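Local coordinates for putative immunoglobulin-blocking virulence protein (Mycoplasma mycoides subsp. capri, PDB 7ADK) that probably binds host immunoglobulin and blocks its action, as a mycoplasma virulence factor, at residues S301-Y306 / E325-G330; E350-D355 / W527-D532. One frame throughout, in Å; residues are numbered along the deposited sequence.

After a run of earlier helices and short strands, the chain enters helix 301-308, runs through short strands 312-313 and 318-320, and comes back along strand 326-332. Contact 1 (301-306 with 325-330) closes this short loop, with 18 residues between its segments, and sets the helix beside the central strand of a three-stranded antiparallel sheet. Helix 339-351 comes next, and its C-terminal end opens contact 2 (350-355 with 527-532). That loop is far wider: 171 residues, including strands 375-379 to 502-506 of a mixed sheet, pass before 527-532 returns to the helix end. The contacts neither nest nor cross but follow in series. The centres of contact 1 and contact 2 are about 37 Å apart, and the nearest atoms of contact 1 and contact 2 about 23 Å.

Contact 1: S301-Y306 / E325-G330; sequences STSEKY and EIDSNG
Ser303 puts its hydroxyl against the carboxylate of Asp327, and Ser303 OG donates a hydrogen bond to Asp327 OD2 at 2.8 Å. With OG anti to the carbonyl carbon (chi1 -70°), the hydroxyl leaves the helix toward the strand and meets OD2 on its anti side, close to the carboxylate plane. The same oxygen is gripped again from its own strand: Ser328 N donates to Asp327 OD2 at 2.8 Å, a bent bond that arrives from above the plane. One residue back on the helix, the Thr302 and Asp327 side chains cross obliquely, with Thr302 OG1 3.2 Å from Asp327 OD2. Helix 301-308 lies over the middle strand of a three-stranded antiparallel sheet, flanked by strands 312-313 and 318-320; the local axes of helix and strand approach to 7.3 Å at 66°. Ile313 of one flanking strand touches both Ser303 and Ser328. Trp331, farther along the middle strand, hydrogen-bonds through NE1 to Ser303 OG and stacks on Tyr306. Ser328 OG donates within its own segment, to Gly330 O at 2.8 Å, from above the carbonyl plane. At the start of 325-330, Glu325 sets out toward the helix at its CB, while its OE2 is hydrogen-bonded to Asn321 ND2.

Contact 2: E350-D355 / W527-D532; sequences EYRVFD and WINTID
Where helix 339-351 runs out, Tyr351 and Arg352 dock on the loop between strands 516-517 and 547-548, a buried junction of ring stacking and paired charge. The Tyr351 ring makes an offset stack on the five-membered ring of Trp527, centroids 4.6 Å apart and planes only 4° from parallel. Tyr351 CB sits over the same five-membered ring of Trp527 as a CH-pi contact, 3.8 Å from the ring centroid. On the opposite face of the indole lies Asn529 CA, and NE1 is hydrogen-bonded to Asp347 of the helix. Arg352 lays CG against Trp527 CZ3 at 3.7 Å, then bends at chi3 (80°), and its guanidinium meets Asp532 tip to tip. Arg352 grips end-on, NH1 to Asp532 OD1 at 2.9 Å and NH2 to Asp532 OD2 at 2.8 Å, both nearly straight and in the guanidinium plane, although that plane is turned 39° from the carboxylate. Asn529 ND2 adds a bond to Asp532 OD2, 3.2 Å long, from the same face as NH2. Arg362 NE and Tyr505 OH also bond to OD2, while Asn348 takes a bond from Arg352 NH1. With two arginines and these further donors around it, the buried Asp532 carboxylate is likely to stay ionised.

Contact 1: S301-Y306 / E325-G330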
loop_
_atom_site.group_PDB
_atom_site.type_symbol
_atom_site.label_atom_id
_atom_site.label_comp_id
_atom_site.label_asym_id
_atom_site.label_seq_id
_atom_site.Cartn_x
_atom_site.Cartn_y
_atom_site.Cartn_z
ATOM N N SER A 301 18.488 27.484 -37.697
ATOM C CA SER A 301 17.291 28.138 -38.245
ATOM C C SER A 301 16.149 28.324 -37.239
ATOM O O SER A 301 15.473 29.342 -37.270
ATOM C CB SER A 301 16.804 27.320 -39.449
ATOM O OG SER A 301 15.826 27.990 -40.212
ATOM N N THR A 302 15.925 27.367 -36.341
ATOM C CA THR A 302 14.883 27.446 -35.306
ATOM C C THR A 302 15.289 28.390 -34.183
ATOM O O THR A 302 14.548 29.304 -33.843
ATOM C CB THR A 302 14.592 26.058 -34.728
ATOM O OG1 THR A 302 15.788 25.480 -34.269
ATOM C CG2 THR A 302 13.989 25.117 -35.764
ATOM N N SER A 303 16.499 28.237 -33.645
ATOM C CA SER A 303 17.032 29.102 -32.592
ATOM C C SER A 303 17.224 30.564 -33.011
ATOM O O SER A 303 17.273 31.434 -32.150
ATOM C CB SER A 303 18.327 28.518 -32.052
ATOM O OG SER A 303 18.033 27.345 -31.334
ATOM N N GLU A 304 17.265 30.883 -34.305
ATOM C CA GLU A 304 17.189 32.267 -34.780
ATOM C C GLU A 304 15.781 32.888 -34.638
ATOM O O GLU A 304 15.658 34.070 -34.331
ATOM C CB GLU A 304 17.694 32.318 -36.223
ATOM C CG GLU A 304 17.857 33.725 -36.774
ATOM C CD GLU A 304 18.563 33.727 -38.128
ATOM O OE1 GLU A 304 19.605 34.409 -38.270
ATOM O OE2 GLU A 304 18.081 33.057 -39.064
ATOM N N LYS A 305 14.705 32.109 -34.786
ATOM C CA LYS A 305 13.333 32.617 -34.598
ATOM C C LYS A 305 12.972 32.865 -33.133
ATOM O O LYS A 305 12.340 33.864 -32.822
ATOM C CB LYS A 305 12.303 31.765 -35.371
ATOM C CG LYS A 305 11.570 30.659 -34.599
ATOM C CD LYS A 305 10.807 29.734 -35.542
ATOM C CE LYS A 305 10.098 28.581 -34.845
ATOM N NZ LYS A 305 8.905 28.989 -34.119
ATOM N N TYR A 306 13.466 32.067 -32.194
ATOM C CA TYR A 306 13.341 32.380 -30.764
ATOM C C TYR A 306 14.097 33.661 -30.371
ATOM O O TYR A 306 13.612 34.448 -29.561
ATOM C CB TYR A 306 13.780 31.189 -29.925
ATOM C CG TYR A 306 12.769 30.068 -29.855
ATOM C CD1 TYR A 306 12.650 29.152 -30.905
ATOM C CD2 TYR A 306 11.958 29.922 -28.720
ATOM C CE1 TYR A 306 11.747 28.084 -30.815
ATOM C CE2 TYR A 306 11.058 28.854 -28.625
ATOM C CZ TYR A 306 10.959 27.924 -29.668
ATOM O OH TYR A 306 10.107 26.887 -29.555
ATOM N N GLU A 325 26.581 24.299 -36.851
ATOM C CA GLU A 325 25.836 25.473 -36.405
ATOM C C GLU A 325 25.187 25.211 -35.038
ATOM O O GLU A 325 24.855 24.075 -34.704
ATOM C CB GLU A 325 24.825 25.872 -37.492
ATOM C CG GLU A 325 23.872 24.726 -37.840
ATOM C CD GLU A 325 22.847 25.077 -38.921
ATOM O OE1 GLU A 325 23.213 25.692 -39.941
ATOM O OE2 GLU A 325 21.657 24.739 -38.761
ATOM N N ILE A 326 25.057 26.264 -34.234
ATOM C CA ILE A 326 24.619 26.207 -32.838
ATOM C C ILE A 326 23.090 26.288 -32.759
ATOM O O ILE A 326 22.473 27.181 -33.333
ATOM C CB ILE A 326 25.298 27.312 -32.006
ATOM C CG1 ILE A 326 26.828 27.169 -32.026
ATOM C CG2 ILE A 326 24.783 27.311 -30.569
ATOM C CD1 ILE A 326 27.538 28.282 -31.256
ATOM N N ASP A 327 22.485 25.374 -32.015
ATOM C CA ASP A 327 21.047 25.169 -31.829
ATOM C C ASP A 327 20.764 24.887 -30.343
ATOM O O ASP A 327 21.701 24.723 -29.565
ATOM C CB ASP A 327 20.618 24.014 -32.747
ATOM C CG ASP A 327 19.117 23.972 -33.041
ATOM O OD1 ASP A 327 18.712 23.134 -33.880
ATOM O OD2 ASP A 327 18.359 24.802 -32.487
ATOM N N SER A 328 19.515 24.851 -29.887
ATOM C CA SER A 328 19.232 24.518 -28.482
ATOM C C SER A 328 17.892 23.830 -28.262
ATOM O O SER A 328 17.012 23.839 -29.116
ATOM C CB SER A 328 19.404 25.736 -27.562
ATOM O OG SER A 328 18.303 26.606 -27.571
ATOM N N ASN A 329 17.758 23.208 -27.092
ATOM C CA ASN A 329 16.495 22.717 -26.544
ATOM C C ASN A 329 16.005 23.597 -25.372
ATOM O O ASN A 329 15.377 23.106 -24.441
ATOM C CB ASN A 329 16.624 21.209 -26.245
ATOM C CG ASN A 329 17.709 20.827 -25.250
ATOM O OD1 ASN A 329 18.034 21.533 -24.312
ATOM N ND2 ASN A 329 18.303 19.666 -25.412
ATOM N N GLY A 330 16.335 24.893 -25.380
ATOM C CA GLY A 330 16.040 25.815 -24.281
ATOM C C GLY A 330 16.512 27.246 -24.525
ATOM O O GLY A 330 17.641 27.475 -24.966
#

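Contact 2: E350-D355 / W527-D532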
loop_
_atom_site.group_PDB
_atom_site.type_symbol
_atom_site.label_atom_id
_atom_site.label_comp_id
_atom_site.label_asym_id
_atom_site.label_seq_id
_atom_site.Cartn_x
_atom_site.Cartn_y
_atom_site.Cartn_z
ATOM N N GLU A 350 6.463 41.000 -0.465
ATOM C CA GLU A 350 5.304 41.795 -0.030
ATOM C C GLU A 350 4.030 41.023 0.340
ATOM O O GLU A 350 3.233 41.575 1.097
ATOM C CB GLU A 350 5.012 42.898 -1.063
ATOM C CG GLU A 350 3.959 42.521 -2.114
ATOM C CD GLU A 350 3.831 43.548 -3.246
ATOM O OE1 GLU A 350 4.829 44.198 -3.627
ATOM O OE2 GLU A 350 2.700 43.709 -3.761
ATOM N N TYR A 351 3.795 39.795 -0.139
ATOM C CA TYR A 351 2.636 39.014 0.326
ATOM C C TYR A 351 2.944 38.259 1.607
ATOM O O TYR A 351 2.112 38.230 2.507
ATOM C CB TYR A 351 2.075 38.063 -0.734
ATOM C CG TYR A 351 1.189 38.738 -1.757
ATOM C CD1 TYR A 351 0.003 39.378 -1.357
ATOM C CD2 TYR A 351 1.520 38.697 -3.114
ATOM C CE1 TYR A 351 -0.814 40.019 -2.299
ATOM C CE2 TYR A 351 0.722 39.349 -4.061
ATOM C CZ TYR A 351 -0.434 40.025 -3.649
ATOM O OH TYR A 351 -1.173 40.688 -4.564
ATOM N N ARG A 352 4.137 37.688 1.742
ATOM C CA ARG A 352 4.523 36.956 2.955
ATOM C C ARG A 352 4.612 37.878 4.168
ATOM O O ARG A 352 5.203 38.951 4.097
ATOM C CB ARG A 352 5.836 36.203 2.736
ATOM C CG ARG A 352 5.673 35.211 1.599
ATOM C CD ARG A 352 6.890 34.326 1.405
ATOM N NE ARG A 352 6.925 33.223 2.364
ATOM C CZ ARG A 352 7.282 31.986 2.098
ATOM N NH1 ARG A 352 7.902 31.639 1.011
ATOM N NH2 ARG A 352 6.980 31.056 2.934
ATOM N N VAL A 353 4.092 37.440 5.308
ATOM C CA VAL A 353 4.579 37.907 6.610
ATOM C C VAL A 353 5.858 37.127 6.922
ATOM O O VAL A 353 6.000 35.989 6.479
ATOM C CB VAL A 353 3.482 37.818 7.682
ATOM C CG1 VAL A 353 3.150 36.410 8.121
ATOM C CG2 VAL A 353 3.856 38.621 8.916
ATOM N N PHE A 354 6.830 37.750 7.587
ATOM C CA PHE A 354 8.225 37.288 7.567
ATOM C C PHE A 354 8.810 37.276 6.138
ATOM O O PHE A 354 9.350 36.290 5.649
ATOM C CB PHE A 354 8.422 35.989 8.360
ATOM C CG PHE A 354 7.765 35.976 9.722
ATOM C CD1 PHE A 354 8.040 36.993 10.653
ATOM C CD2 PHE A 354 6.886 34.938 10.071
ATOM C CE1 PHE A 354 7.465 36.965 11.931
ATOM C CE2 PHE A 354 6.309 34.906 11.351
ATOM C CZ PHE A 354 6.608 35.913 12.283
ATOM N N ASP A 355 8.663 38.407 5.448
ATOM C CA ASP A 355 9.111 38.666 4.077
ATOM C C ASP A 355 10.634 38.588 3.885
ATOM O O ASP A 355 11.407 38.742 4.834
ATOM C CB ASP A 355 8.646 40.067 3.663
ATOM C CG ASP A 355 9.253 41.174 4.527
ATOM O OD1 ASP A 355 8.922 41.261 5.726
ATOM O OD2 ASP A 355 10.058 41.972 4.014
ATOM N N TRP A 527 -3.851 35.603 0.719
ATOM C CA TRP A 527 -2.857 34.862 -0.074
ATOM C C TRP A 527 -2.579 33.485 0.538
ATOM O O TRP A 527 -2.195 33.387 1.701
ATOM C CB TRP A 527 -1.570 35.707 -0.211
ATOM C CG TRP A 527 -0.482 35.189 -1.107
ATOM C CD1 TRP A 527 -0.436 35.340 -2.450
ATOM C CD2 TRP A 527 0.754 34.497 -0.753
ATOM N NE1 TRP A 527 0.733 34.796 -2.947
ATOM C CE2 TRP A 527 1.504 34.271 -1.941
ATOM C CE3 TRP A 527 1.338 34.060 0.454
ATOM C CZ2 TRP A 527 2.756 33.651 -1.938
ATOM C CZ3 TRP A 527 2.600 33.447 0.467
ATOM C CH2 TRP A 527 3.316 33.247 -0.720
ATOM N N ILE A 528 -2.794 32.412 -0.223
ATOM C CA ILE A 528 -2.477 31.042 0.196
ATOM C C ILE A 528 -1.098 30.709 -0.372
ATOM O O ILE A 528 -0.843 30.934 -1.555
ATOM C CB ILE A 528 -3.533 29.998 -0.258
ATOM C CG1 ILE A 528 -4.989 30.394 0.039
ATOM C CG2 ILE A 528 -3.264 28.648 0.427
ATOM C CD1 ILE A 528 -5.667 31.200 -1.051
ATOM N N ASN A 529 -0.192 30.203 0.456
ATOM C CA ASN A 529 1.191 29.965 0.082
ATOM C C ASN A 529 1.304 28.842 -0.953
ATOM O O ASN A 529 0.915 27.694 -0.722
ATOM C CB ASN A 529 2.039 29.682 1.322
ATOM C CG ASN A 529 3.520 29.627 1.033
ATOM O OD1 ASN A 529 4.003 30.106 0.022
ATOM N ND2 ASN A 529 4.275 29.034 1.912
ATOM N N THR A 530 1.857 29.228 -2.096
ATOM C CA THR A 530 1.982 28.465 -3.346
ATOM C C THR A 530 3.438 28.320 -3.801
ATOM O O THR A 530 3.774 27.492 -4.649
ATOM C CB THR A 530 1.140 29.204 -4.390
ATOM O OG1 THR A 530 1.008 28.434 -5.561
ATOM C CG2 THR A 530 1.717 30.581 -4.748
ATOM N N ILE A 531 4.304 29.135 -3.208
ATOM C CA ILE A 531 5.763 28.987 -3.167
ATOM C C ILE A 531 6.063 27.889 -2.125
ATOM O O ILE A 531 5.135 27.257 -1.638
ATOM C CB ILE A 531 6.361 30.389 -2.877
ATOM C CG1 ILE A 531 5.984 31.355 -4.023
ATOM C CG2 ILE A 531 7.880 30.412 -2.699
ATOM C CD1 ILE A 531 6.222 32.827 -3.744
ATOM N N ASP A 532 7.308 27.589 -1.767
ATOM C CA ASP A 532 7.624 26.504 -0.828
ATOM C C ASP A 532 7.165 25.126 -1.350
ATOM O O ASP A 532 6.726 24.249 -0.611
ATOM C CB ASP A 532 7.174 26.830 0.612
ATOM C CG ASP A 532 7.740 28.100 1.249
ATOM O OD1 ASP A 532 8.521 28.854 0.624
ATOM O OD2 ASP A 532 7.350 28.381 2.405
#